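Local structure of agmatinase (Burkholderia thailandensis, 4DZ4) at residues S52-D57 and H139-P144; C104-D107 and S113-P116; L157-F162 and T181-A186; A286-V291 and I303-V308. The protein probably hydrolyses agmatine to putrescine and urea, as a manganese-dependent agmatinase of the arginase family with two manganese ions bound per subunit. All blocks are in the same frame, centred on the assembly; numbering follows the deposited sequence.

Overall arrangement
Following the chain, segment 52-57 includes part of strand 49-54, and contact 1 joins it to 139-144, which overlaps helix 142-153. That pairing closes a loop of 81 intervening residues. Nested inside it, contact 2 (104-107 with 113-116) closes the loop between strand 98-103 and helix 114-126, with 5 residues between its segments; the Gly53 O to Cys104 N separation of 2.8 Å links the two. Contacts 3 and 4 follow in series, without crossing, closing loops of 18 and 11 residues: contact 3 packs helix 182-188 on strand 158-162, contact 4 helix 300-323 on strand 282-289. Contacts 1, 3 and 4 all reach the same parallel sheet, and contact 1 touches each of the others.

Contact 1: S52-D57 and H139-P144. With MN (manganese (II) ion), chain P.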
loop_
_atom_site.group_PDB
_atom_site.type_symbol
_atom_site.label_atom_id
_atom_site.label_comp_id
_atom_site.label_asym_id
_atom_site.label_seq_id
_atom_site.Cartn_x
_atom_site.Cartn_y
_atom_site.Cartn_z
ATOM N N SER B 52 15.348 9.813 22.808
ATOM C CA SER B 52 16.380 9.454 21.841
ATOM C C SER B 52 15.928 8.194 21.141
ATOM O O SER B 52 15.041 7.496 21.653
ATOM C CB SER B 52 17.751 9.249 22.516
ATOM O OG SER B 52 17.774 8.072 23.321
ATOM N N GLY B 53 16.517 7.922 19.989
ATOM C CA GLY B 53 16.185 6.697 19.245
ATOM C C GLY B 53 17.331 5.685 19.315
ATOM O O GLY B 53 18.513 6.056 19.387
ATOM N N VAL B 54 16.986 4.399 19.279
ATOM C CA VAL B 54 17.992 3.338 19.102
ATOM C C VAL B 54 17.505 2.502 17.921
ATOM O O VAL B 54 16.586 1.703 18.077
ATOM C CB VAL B 54 18.184 2.431 20.362
ATOM C CG1 VAL B 54 19.283 1.416 20.086
ATOM C CG2 VAL B 54 18.584 3.260 21.589
ATOM N N PRO B 55 18.085 2.717 16.727
ATOM C CA PRO B 55 17.477 2.191 15.478
ATOM C C PRO B 55 17.985 0.786 15.146
ATOM O O PRO B 55 18.634 0.562 14.117
ATOM C CB PRO B 55 17.953 3.195 14.426
ATOM C CG PRO B 55 19.302 3.621 14.936
ATOM C CD PRO B 55 19.101 3.757 16.440
ATOM N N LEU B 56 17.661 -0.153 16.020
ATOM C CA LEU B 56 18.160 -1.535 15.903
ATOM C C LEU B 56 17.072 -2.472 15.404
ATOM O O LEU B 56 15.942 -2.439 15.919
ATOM C CB LEU B 56 18.586 -2.010 17.283
ATOM C CG LEU B 56 19.131 -3.435 17.398
ATOM C CD1 LEU B 56 20.471 -3.600 16.648
ATOM C CD2 LEU B 56 19.302 -3.856 18.866
ATOM N N ASP B 57 17.378 -3.347 14.451
ATOM C CA ASP B 57 16.464 -4.486 14.219
ATOM C C ASP B 57 17.215 -5.793 13.963
ATOM O O ASP B 57 16.642 -6.782 13.504
ATOM C CB ASP B 57 15.378 -4.219 13.140
ATOM C CG ASP B 57 15.962 -3.938 11.764
ATOM O OD1 ASP B 57 17.156 -4.156 11.571
ATOM O OD2 ASP B 57 15.186 -3.476 10.900
ATOM N N HIS B 139 13.054 -4.905 20.587
ATOM C CA HIS B 139 13.005 -4.966 22.058
ATOM C C HIS B 139 14.322 -5.267 22.732
ATOM O O HIS B 139 14.478 -5.022 23.940
ATOM C CB HIS B 139 11.930 -5.956 22.517
ATOM C CG HIS B 139 11.145 -5.469 23.727
ATOM N ND1 HIS B 139 9.902 -5.911 24.010
ATOM C CD2 HIS B 139 11.473 -4.547 24.716
ATOM C CE1 HIS B 139 9.452 -5.295 25.112
ATOM N NE2 HIS B 139 10.413 -4.454 25.552
ATOM N N TYR B 140 15.285 -5.813 21.984
ATOM C CA TYR B 140 16.586 -6.109 22.587
ATOM C C TYR B 140 17.162 -4.862 23.271
ATOM O O TYR B 140 17.857 -4.974 24.297
ATOM C CB TYR B 140 17.583 -6.631 21.548
ATOM C CG TYR B 140 18.948 -6.836 22.170
ATOM C CD1 TYR B 140 19.248 -8.009 22.848
ATOM C CD2 TYR B 140 19.919 -5.820 22.115
ATOM C CE1 TYR B 140 20.491 -8.186 23.452
ATOM C CE2 TYR B 140 21.158 -5.978 22.721
ATOM C CZ TYR B 140 21.437 -7.177 23.373
ATOM O OH TYR B 140 22.669 -7.361 23.981
ATOM N N ILE B 141 16.879 -3.678 22.715
ATOM C CA ILE B 141 17.505 -2.446 23.267
ATOM C C ILE B 141 17.243 -2.264 24.762
ATOM O O ILE B 141 18.053 -1.647 25.477
ATOM C CB ILE B 141 17.109 -1.162 22.484
ATOM C CG1 ILE B 141 15.644 -0.745 22.767
ATOM C CG2 ILE B 141 17.416 -1.344 20.977
ATOM C CD1 ILE B 141 15.243 0.612 22.176
ATOM N N THR B 142 16.120 -2.791 25.248
ATOM C CA THR B 142 15.758 -2.586 26.645
ATOM C C THR B 142 16.734 -3.247 27.643
ATOM O O THR B 142 16.917 -2.754 28.773
ATOM C CB THR B 142 14.323 -3.039 26.892
ATOM O OG1 THR B 142 13.463 -2.362 25.964
ATOM C CG2 THR B 142 13.881 -2.699 28.344
ATOM N N TYR B 143 17.385 -4.321 27.207
ATOM C CA TYR B 143 18.362 -4.986 28.061
ATOM C C TYR B 143 19.565 -4.068 28.369
ATOM O O TYR B 143 19.824 -3.777 29.531
ATOM C CB TYR B 143 18.754 -6.344 27.440
ATOM C CG TYR B 143 19.832 -7.092 28.162
ATOM C CD1 TYR B 143 19.789 -7.282 29.563
ATOM C CD2 TYR B 143 20.893 -7.668 27.446
ATOM C CE1 TYR B 143 20.797 -7.980 30.218
ATOM C CE2 TYR B 143 21.920 -8.349 28.102
ATOM C CZ TYR B 143 21.839 -8.523 29.490
ATOM O OH TYR B 143 22.835 -9.224 30.115
ATOM N N PRO B 144 20.285 -3.562 27.341
ATOM C CA PRO B 144 21.362 -2.645 27.744
ATOM C C PRO B 144 20.862 -1.360 28.416
ATOM O O PRO B 144 21.558 -0.791 29.270
ATOM C CB PRO B 144 22.078 -2.305 26.411
ATOM C CG PRO B 144 21.164 -2.840 25.321
ATOM C CD PRO B 144 20.439 -4.004 25.946
HETATM MN MN MN P . 9.029 -7.713 23.129
HETATM O O HOH W 1 8.308 -9.070 21.934
#
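Val54 and Ile141 point at each other tip to tip across the layer between the parallel sheet and a helix in this arginase-type alpha/beta fold. Val54 belongs to the strand region 49-54 and Ile141 to the 3-10 turn 139-141, next to helix 142-153. The contacting branches are CG1 of Val54 and CG2 of Ile141, 3.4 Å apart, tighter than ordinary van der Waals contact between carbons. Val54 CG1 stands anti to its own nitrogen (chi1 -178°), which extends it across the gap, while CD1 of Ile141 lies 3.9 Å from Val54 CB and thus flanks the same valine.

Beyond the inverse gamma turn centred on Pro55, the chain brings Leu56 back to the same side. The leucine side chain runs past that of Ile141 in the opposite direction, and its CD2 is 3.8 Å from Ile141 CG2. Leu56 CD2 also meets Tyr140 CD2 at 3.8 Å, the ring being approached obliquely. No hydrogen bond crosses between the two segments, so the join is apolar and buried. Helix 114-126 adds Ile118 against Val54.

The same 3-10 turn presents a metal ligand on its other side. His139 points away from 52-57, and the manganese that it shares with Asp163, Asp167 and Asp246 also carries a water at 1.9 Å. His139 ND1 binds this manganese at 2.2 Å.

Contact 2: C104-D107 and S113-P116. With EDO (1,2-ethanediol), chain X.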
loop_
_atom_site.group_PDB
_atom_site.type_symbol
_atom_site.label_atom_id
_atom_site.label_comp_id
_atom_site.label_asym_id
_atom_site.label_seq_id
_atom_site.Cartn_x
_atom_site.Cartn_y
_atom_site.Cartn_z
ATOM N N CYS B 104 21.139 6.989 19.086
ATOM C CA CYS B 104 22.334 6.241 19.467
ATOM C C CYS B 104 22.960 5.704 18.194
ATOM O O CYS B 104 22.378 4.848 17.550
ATOM C CB CYS B 104 21.968 5.090 20.404
ATOM S SG CYS B 104 23.414 4.121 20.936
ATOM N N TRP B 105 24.138 6.211 17.831
ATOM C CA TRP B 105 24.912 5.632 16.742
ATOM C C TRP B 105 25.522 4.310 17.141
ATOM O O TRP B 105 25.948 4.106 18.292
ATOM C CB TRP B 105 25.998 6.610 16.260
ATOM C CG TRP B 105 26.714 6.062 15.049
ATOM C CD1 TRP B 105 26.319 6.163 13.704
ATOM C CD2 TRP B 105 27.911 5.229 15.044
ATOM N NE1 TRP B 105 27.205 5.495 12.888
ATOM C CE2 TRP B 105 28.175 4.890 13.634
ATOM C CE3 TRP B 105 28.762 4.740 16.034
ATOM C CZ2 TRP B 105 29.275 4.110 13.258
ATOM C CZ3 TRP B 105 29.852 3.948 15.645
ATOM C CH2 TRP B 105 30.101 3.645 14.287
ATOM N N PHE B 106 25.549 3.364 16.207
ATOM C CA PHE B 106 26.304 2.129 16.428
ATOM C C PHE B 106 26.761 1.582 15.084
ATOM O O PHE B 106 26.207 1.931 14.040
ATOM C CB PHE B 106 25.511 1.077 17.213
ATOM C CG PHE B 106 24.204 0.696 16.565
ATOM C CD1 PHE B 106 24.189 -0.242 15.540
ATOM C CD2 PHE B 106 23.009 1.263 16.984
ATOM C CE1 PHE B 106 22.984 -0.591 14.923
ATOM C CE2 PHE B 106 21.814 0.920 16.389
ATOM C CZ PHE B 106 21.798 0.009 15.339
ATOM N N ASP B 107 27.777 0.731 15.139
ATOM C CA ASP B 107 28.346 0.110 13.957
ATOM C C ASP B 107 27.703 -1.270 13.798
ATOM O O ASP B 107 28.128 -2.243 14.437
ATOM C CB ASP B 107 29.851 -0.007 14.170
ATOM C CG ASP B 107 30.560 -0.639 12.998
ATOM O OD1 ASP B 107 29.901 -0.956 11.984
ATOM O OD2 ASP B 107 31.796 -0.814 13.126
ATOM N N SER B 113 29.566 -4.920 19.217
ATOM C CA SER B 113 29.746 -3.551 19.757
ATOM C C SER B 113 28.426 -2.843 20.095
ATOM O O SER B 113 28.442 -1.760 20.689
ATOM C CB SER B 113 30.550 -2.686 18.769
ATOM O OG SER B 113 29.725 -2.298 17.659
ATOM N N ILE B 114 27.289 -3.429 19.705
ATOM C CA ILE B 114 25.994 -2.737 19.826
ATOM C C ILE B 114 25.531 -2.616 21.276
ATOM O O ILE B 114 25.163 -1.521 21.733
ATOM C CB ILE B 114 24.930 -3.383 18.914
ATOM C CG1 ILE B 114 25.366 -3.191 17.439
ATOM C CG2 ILE B 114 23.538 -2.781 19.159
ATOM C CD1 ILE B 114 24.510 -3.998 16.480
ATOM N N LYS B 115 25.604 -3.728 21.999
ATOM C CA LYS B 115 25.221 -3.724 23.423
ATOM C C LYS B 115 26.007 -2.648 24.202
ATOM O O LYS B 115 25.390 -1.761 24.816
ATOM C CB LYS B 115 25.420 -5.119 24.027
ATOM C CG LYS B 115 25.129 -5.138 25.519
ATOM C CD LYS B 115 25.420 -6.502 26.113
ATOM C CE LYS B 115 25.236 -6.475 27.632
ATOM N NZ LYS B 115 25.778 -7.755 28.214
ATOM N N PRO B 116 27.362 -2.682 24.130
ATOM C CA PRO B 116 28.094 -1.617 24.861
ATOM C C PRO B 116 27.796 -0.194 24.352
ATOM O O PRO B 116 27.823 0.741 25.160
ATOM C CB PRO B 116 29.585 -1.998 24.668
ATOM C CG PRO B 116 29.602 -2.968 23.524
ATOM C CD PRO B 116 28.276 -3.702 23.590
HETATM C C1 EDO X . 25.057 -8.409 22.136
HETATM O O1 EDO X . 26.187 -9.278 22.051
HETATM C C2 EDO X . 24.953 -7.361 21.015
HETATM O O2 EDO X . 26.024 -6.408 21.022
HETATM O O HOH W 2 28.630 0.201 17.786
#
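A water takes the place of a direct hydrogen bond between Asp107 and Ser113: it accepts from Asp107 N at 2.8 Å and donates to Ser113 OG at 2.7 Å, whereas Ser113 OG stays 3.6 Å from Asp107 O. The serine hydroxyl, placed between its own nitrogen and carbonyl carbon (chi1 75°), has a second partner in the carbonyl of His110, within the intervening loop. The carboxylate of Asp107 is also engaged with that loop, through His109 N and His110 ND1.

Beside this polar bridge lies the apolar part, where Phe106 and Ile114 pass at a slant. Ile114 CG1 comes within 3.7 Å of Phe106 CD1, Ile114 CD1 is 3.9 Å from Phe106 CD1, and Ile114 CG2 lies over one face of the ring. Ala117 and Pro55 also touch the phenyl group, and Asn27 of a neighbouring subunit bonds to Phe106 O.

In the first turn of helix 114-126, Lys115 N donates to O2 of a 1,2-ethanediol, probably from the crystallisation liquor, at 2.9 Å (N-H...O angle 162°). This short connection between strand 98-103 and the helix therefore combines direct hydrophobic contact with a water-mediated polar link and the loop's own hydrogen bonds.

Contact 3: L157-F162 and T181-A186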
loop_
_atom_site.group_PDB
_atom_site.type_symbol
_atom_site.label_atom_id
_atom_site.label_comp_id
_atom_site.label_asym_id
_atom_site.label_seq_id
_atom_site.Cartn_x
_atom_site.Cartn_y
_atom_site.Cartn_z
ATOM N N LEU B 157 15.323 -3.684 39.673
ATOM C CA LEU B 157 14.276 -2.734 39.307
ATOM C C LEU B 157 12.953 -3.453 39.103
ATOM O O LEU B 157 12.939 -4.645 38.816
ATOM C CB LEU B 157 14.650 -2.018 38.000
ATOM C CG LEU B 157 15.968 -1.244 38.064
ATOM C CD1 LEU B 157 16.416 -0.829 36.667
ATOM C CD2 LEU B 157 15.819 -0.043 38.982
ATOM N N SER B 158 11.853 -2.723 39.247
ATOM C CA SER B 158 10.550 -3.235 38.834
ATOM C C SER B 158 10.371 -2.976 37.350
ATOM O O SER B 158 10.615 -1.850 36.870
ATOM C CB SER B 158 9.437 -2.542 39.617
ATOM O OG SER B 158 9.335 -3.121 40.894
ATOM N N LEU B 159 9.979 -4.014 36.611
ATOM C CA LEU B 159 9.679 -3.829 35.191
ATOM C C LEU B 159 8.171 -3.814 34.970
ATOM O O LEU B 159 7.441 -4.684 35.480
ATOM C CB LEU B 159 10.317 -4.923 34.340
ATOM C CG LEU B 159 10.297 -4.671 32.823
ATOM C CD1 LEU B 159 11.277 -3.558 32.446
ATOM C CD2 LEU B 159 10.646 -5.966 32.088
ATOM N N ILE B 160 7.714 -2.814 34.237
ATOM C CA ILE B 160 6.310 -2.776 33.788
ATOM C C ILE B 160 6.386 -2.942 32.272
ATOM O O ILE B 160 6.851 -2.068 31.564
ATOM C CB ILE B 160 5.593 -1.460 34.153
ATOM C CG1 ILE B 160 5.590 -1.237 35.679
ATOM C CG2 ILE B 160 4.159 -1.510 33.595
ATOM C CD1 ILE B 160 5.058 0.133 36.085
ATOM N N HIS B 161 5.903 -4.076 31.786
ATOM C CA HIS B 161 6.215 -4.534 30.416
ATOM C C HIS B 161 4.944 -4.812 29.646
ATOM O O HIS B 161 4.188 -5.704 30.020
ATOM C CB HIS B 161 7.098 -5.764 30.583
ATOM C CG HIS B 161 7.422 -6.516 29.310
ATOM N ND1 HIS B 161 7.847 -7.808 29.344
ATOM C CD2 HIS B 161 7.429 -6.136 27.979
ATOM C CE1 HIS B 161 8.089 -8.237 28.091
ATOM N NE2 HIS B 161 7.837 -7.229 27.254
ATOM N N PHE B 162 4.664 -3.990 28.632
ATOM C CA PHE B 162 3.470 -4.171 27.801
ATOM C C PHE B 162 3.920 -4.900 26.529
ATOM O O PHE B 162 4.827 -4.413 25.841
ATOM C CB PHE B 162 2.870 -2.818 27.421
ATOM C CG PHE B 162 2.247 -2.074 28.562
ATOM C CD1 PHE B 162 0.861 -2.096 28.762
ATOM C CD2 PHE B 162 3.039 -1.311 29.423
ATOM C CE1 PHE B 162 0.263 -1.407 29.821
ATOM C CE2 PHE B 162 2.448 -0.585 30.471
ATOM C CZ PHE B 162 1.068 -0.631 30.668
ATOM N N THR B 181 14.731 -12.943 24.125
ATOM C CA THR B 181 15.358 -13.632 25.273
ATOM C C THR B 181 16.094 -12.662 26.202
ATOM O O THR B 181 16.698 -13.096 27.201
ATOM C CB THR B 181 16.332 -14.742 24.838
ATOM O OG1 THR B 181 17.439 -14.154 24.146
ATOM C CG2 THR B 181 15.654 -15.754 23.888
ATOM N N MET B 182 16.051 -11.371 25.893
ATOM C CA MET B 182 16.840 -10.406 26.700
ATOM C C MET B 182 16.301 -10.178 28.123
ATOM O O MET B 182 17.064 -9.778 29.023
ATOM C CB MET B 182 17.095 -9.086 25.956
ATOM C CG MET B 182 15.930 -8.089 25.905
ATOM S SD MET B 182 14.712 -8.721 24.756
ATOM C CE MET B 182 13.281 -7.798 25.349
ATOM N N PHE B 183 15.019 -10.467 28.355
ATOM C CA PHE B 183 14.523 -10.377 29.748
ATOM C C PHE B 183 14.773 -11.629 30.573
ATOM O O PHE B 183 14.748 -11.556 31.806
ATOM C CB PHE B 183 13.049 -9.906 29.867
ATOM C CG PHE B 183 12.797 -8.509 29.306
ATOM C CD1 PHE B 183 13.809 -7.544 29.279
ATOM C CD2 PHE B 183 11.545 -8.151 28.839
ATOM C CE1 PHE B 183 13.591 -6.268 28.769
ATOM C CE2 PHE B 183 11.318 -6.877 28.320
ATOM C CZ PHE B 183 12.334 -5.928 28.276
ATOM N N TYR B 184 14.987 -12.767 29.912
ATOM C CA TYR B 184 15.584 -13.907 30.595
ATOM C C TYR B 184 16.950 -13.479 31.140
ATOM O O TYR B 184 17.263 -13.727 32.305
ATOM C CB TYR B 184 15.725 -15.094 29.637
ATOM C CG TYR B 184 16.425 -16.321 30.199
ATOM C CD1 TYR B 184 15.727 -17.281 30.960
ATOM C CD2 TYR B 184 17.793 -16.544 29.944
ATOM C CE1 TYR B 184 16.385 -18.413 31.435
ATOM C CE2 TYR B 184 18.450 -17.655 30.442
ATOM C CZ TYR B 184 17.746 -18.583 31.187
ATOM O OH TYR B 184 18.402 -19.698 31.636
ATOM N N LYS B 185 17.761 -12.842 30.285
ATOM C CA LYS B 185 19.093 -12.409 30.730
ATOM C C LYS B 185 18.980 -11.368 31.841
ATOM O O LYS B 185 19.718 -11.435 32.819
ATOM C CB LYS B 185 19.899 -11.878 29.533
ATOM C CG LYS B 185 20.048 -12.947 28.440
ATOM C CD LYS B 185 20.761 -12.376 27.217
ATOM C CE LYS B 185 20.755 -13.387 26.070
ATOM N NZ LYS B 185 21.421 -12.741 24.885
ATOM N N ALA B 186 18.050 -10.424 31.703
ATOM C CA ALA B 186 17.826 -9.378 32.715
ATOM C C ALA B 186 17.459 -9.999 34.080
ATOM O O ALA B 186 17.960 -9.569 35.107
ATOM C CB ALA B 186 16.747 -8.399 32.268
#
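CG of His161 is anti to the backbone N (chi1 173°), which extends the imidazole from strand 158-162 toward the helix, and Phe183, with CG anti to the carbonyl carbon and beside the backbone N (chi1 -61°), comes back from helix 182-188 to meet it. The result is a T-shaped pair: the edge of Phe183 addresses the face of His161, the planes are at 86° and the centroids 4.9 Å apart. Phe183 CE2 stands 3.5 Å above the imidazole, over its centre.

Both faces of the phenyl group are occupied. Leu159, one inward-facing strand position earlier, lays CD2 over one face in a CH-pi contact 4.0 Å from the centroid, displaced toward the rim. Against the opposite face rests CE of Met182, 3.5 Å above the plane. The phenyl ring is thus sandwiched and set edge-on against the imidazole, which should restrict its rotation.

The nitrogens of His161 are engaged outside the pair, NE2 with Asp163 OD2 and ND1 with Gln199. Since Asp163 bridges both manganese ions, His161 belongs to the second shell of the metal site and is placed to orient that carboxylate. The helix lies within the beta-alpha-beta unit formed by strand 158-162, helix 182-188 and strand 198-202, a building block of the parallel-sheet arginase fold.

Contact 4: A286-V291 and I303-V308; sequences ADVVEV and IAAAHV
Val288 and Val291 touch helix 300-323; ahead of them Ala286 packs on Leu312 and Trp316 farther along that helix. Asp287 belongs to the other side of the sheet: OD2 bonds to Tyr242 and to Thr142 OG1, and OD1 to Thr244, whose hydroxyl also meets His139 NE2. This network puts the carboxylate behind a manganese ligand.

Val288 then turns toward the helix, and its CA is the nearest in the strand segment to that of Ala305, at 6.5 Å. The two methyls divide the helix surface between them. CG1, anti to the valine's own nitrogen at chi1 -178°, lies 3.8 Å from Ala305 CB and 3.9 Å from Ala305 O; CG2 reaches CG1 of Val308 at 4.0 Å, the two valines meeting at a slant. Val308 is three positions after Ala305 (i, i+3), close to one helical turn, which brings both to the same helix side. The packing is that of a helix laid against a central strand of the parallel alpha/beta sheet, and the small alanine is consistent with the close approach of the CA atoms.

The CB of Val289 is directed away from the helix; its side chain packs on His139 and Asp246. Glu290 has left the strand with a positive phi of 78°, and its OE2 accepts from His139 N and also bonds to His179 ND1. The chain then swings back, so that Val291 faces the helix again: its CG2 stands 3.6 Å from Ala305 CB, the same methyl that Val288 meets. Val73 of helix 69-76 touches both Val291 and Ala305.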
loop_
_atom_site.group_PDB
_atom_site.type_symbol
_atom_site.label_atom_id
_atom_site.label_comp_id
_atom_site.label_asym_id
_atom_site.label_seq_id
_atom_site.Cartn_x
_atom_site.Cartn_y
_atom_site.Cartn_z
ATOM N N ALA B 286 11.726 4.891 30.562
ATOM C CA ALA B 286 10.740 4.164 29.735
ATOM C C ALA B 286 11.209 4.029 28.303
ATOM O O ALA B 286 12.069 4.786 27.861
ATOM C CB ALA B 286 9.381 4.857 29.771
ATOM N N ASP B 287 10.594 3.100 27.572
ATOM C CA ASP B 287 10.844 3.011 26.144
ATOM C C ASP B 287 9.591 2.522 25.422
ATOM O O ASP B 287 8.679 1.978 26.052
ATOM C CB ASP B 287 12.127 2.187 25.842
ATOM C CG ASP B 287 12.029 0.739 26.281
ATOM O OD1 ASP B 287 10.981 0.088 26.055
ATOM O OD2 ASP B 287 13.021 0.219 26.836
ATOM N N VAL B 288 9.549 2.798 24.123
ATOM C CA VAL B 288 8.443 2.383 23.279
ATOM C C VAL B 288 9.109 1.771 22.048
ATOM O O VAL B 288 9.826 2.467 21.327
ATOM C CB VAL B 288 7.571 3.589 22.884
ATOM C CG1 VAL B 288 6.392 3.115 22.030
ATOM C CG2 VAL B 288 7.110 4.345 24.140
ATOM N N VAL B 289 8.882 0.472 21.844
ATOM C CA VAL B 289 9.699 -0.295 20.887
ATOM C C VAL B 289 8.852 -1.037 19.852
ATOM O O VAL B 289 7.624 -1.151 19.994
ATOM C CB VAL B 289 10.567 -1.342 21.609
ATOM C CG1 VAL B 289 11.555 -0.609 22.550
ATOM C CG2 VAL B 289 9.712 -2.353 22.400
ATOM N N GLU B 290 9.563 -1.499 18.814
ATOM C CA GLU B 290 9.099 -2.471 17.798
ATOM C C GLU B 290 8.186 -1.833 16.740
ATOM O O GLU B 290 7.556 -2.559 15.967
ATOM C CB GLU B 290 8.454 -3.714 18.435
ATOM C CG GLU B 290 9.423 -4.592 19.264
ATOM C CD GLU B 290 10.338 -5.511 18.428
ATOM O OE1 GLU B 290 10.270 -5.557 17.188
ATOM O OE2 GLU B 290 11.157 -6.210 19.029
ATOM N N VAL B 291 8.133 -0.505 16.663
ATOM C CA VAL B 291 7.433 0.103 15.506
ATOM C C VAL B 291 8.264 -0.171 14.225
ATOM O O VAL B 291 9.472 0.123 14.193
ATOM C CB VAL B 291 7.216 1.612 15.717
ATOM C CG1 VAL B 291 6.645 2.231 14.439
ATOM C CG2 VAL B 291 6.259 1.868 16.926
ATOM N N ILE B 303 1.499 6.387 15.268
ATOM C CA ILE B 303 0.654 7.350 15.963
ATOM C C ILE B 303 0.347 6.811 17.370
ATOM O O ILE B 303 0.519 7.536 18.365
ATOM C CB ILE B 303 -0.643 7.637 15.167
ATOM C CG1 ILE B 303 -0.309 8.525 13.949
ATOM C CG2 ILE B 303 -1.654 8.340 16.088
ATOM C CD1 ILE B 303 -1.411 8.570 12.915
ATOM N N ALA B 304 -0.037 5.540 17.457
ATOM C CA ALA B 304 -0.314 4.979 18.776
ATOM C C ALA B 304 0.946 5.029 19.673
ATOM O O ALA B 304 0.850 5.371 20.855
ATOM C CB ALA B 304 -0.879 3.569 18.671
ATOM N N ALA B 305 2.105 4.673 19.120
ATOM C CA ALA B 305 3.388 4.710 19.854
ATOM C C ALA B 305 3.695 6.126 20.345
ATOM O O ALA B 305 4.128 6.308 21.503
ATOM C CB ALA B 305 4.517 4.228 18.949
ATOM N N ALA B 306 3.476 7.118 19.466
ATOM C CA ALA B 306 3.692 8.539 19.830
ATOM C C ALA B 306 2.764 8.968 20.982
ATOM O O ALA B 306 3.207 9.686 21.889
ATOM C CB ALA B 306 3.536 9.458 18.622
ATOM N N HIS B 307 1.518 8.475 20.977
ATOM C CA HIS B 307 0.567 8.777 22.082
ATOM C C HIS B 307 1.100 8.210 23.384
ATOM O O HIS B 307 1.030 8.873 24.418
ATOM C CB HIS B 307 -0.820 8.185 21.797
ATOM C CG HIS B 307 -1.730 9.084 20.988
ATOM N ND1 HIS B 307 -2.691 9.873 21.573
ATOM C CD2 HIS B 307 -1.813 9.307 19.616
ATOM C CE1 HIS B 307 -3.364 10.543 20.604
ATOM N NE2 HIS B 307 -2.836 10.182 19.401
ATOM N N VAL B 308 1.581 6.961 23.365
ATOM C CA VAL B 308 2.148 6.329 24.587
ATOM C C VAL B 308 3.289 7.196 25.127
ATOM O O VAL B 308 3.319 7.531 26.312
ATOM C CB VAL B 308 2.578 4.864 24.351
ATOM C CG1 VAL B 308 3.336 4.293 25.577
ATOM C CG2 VAL B 308 1.336 4.030 24.014
#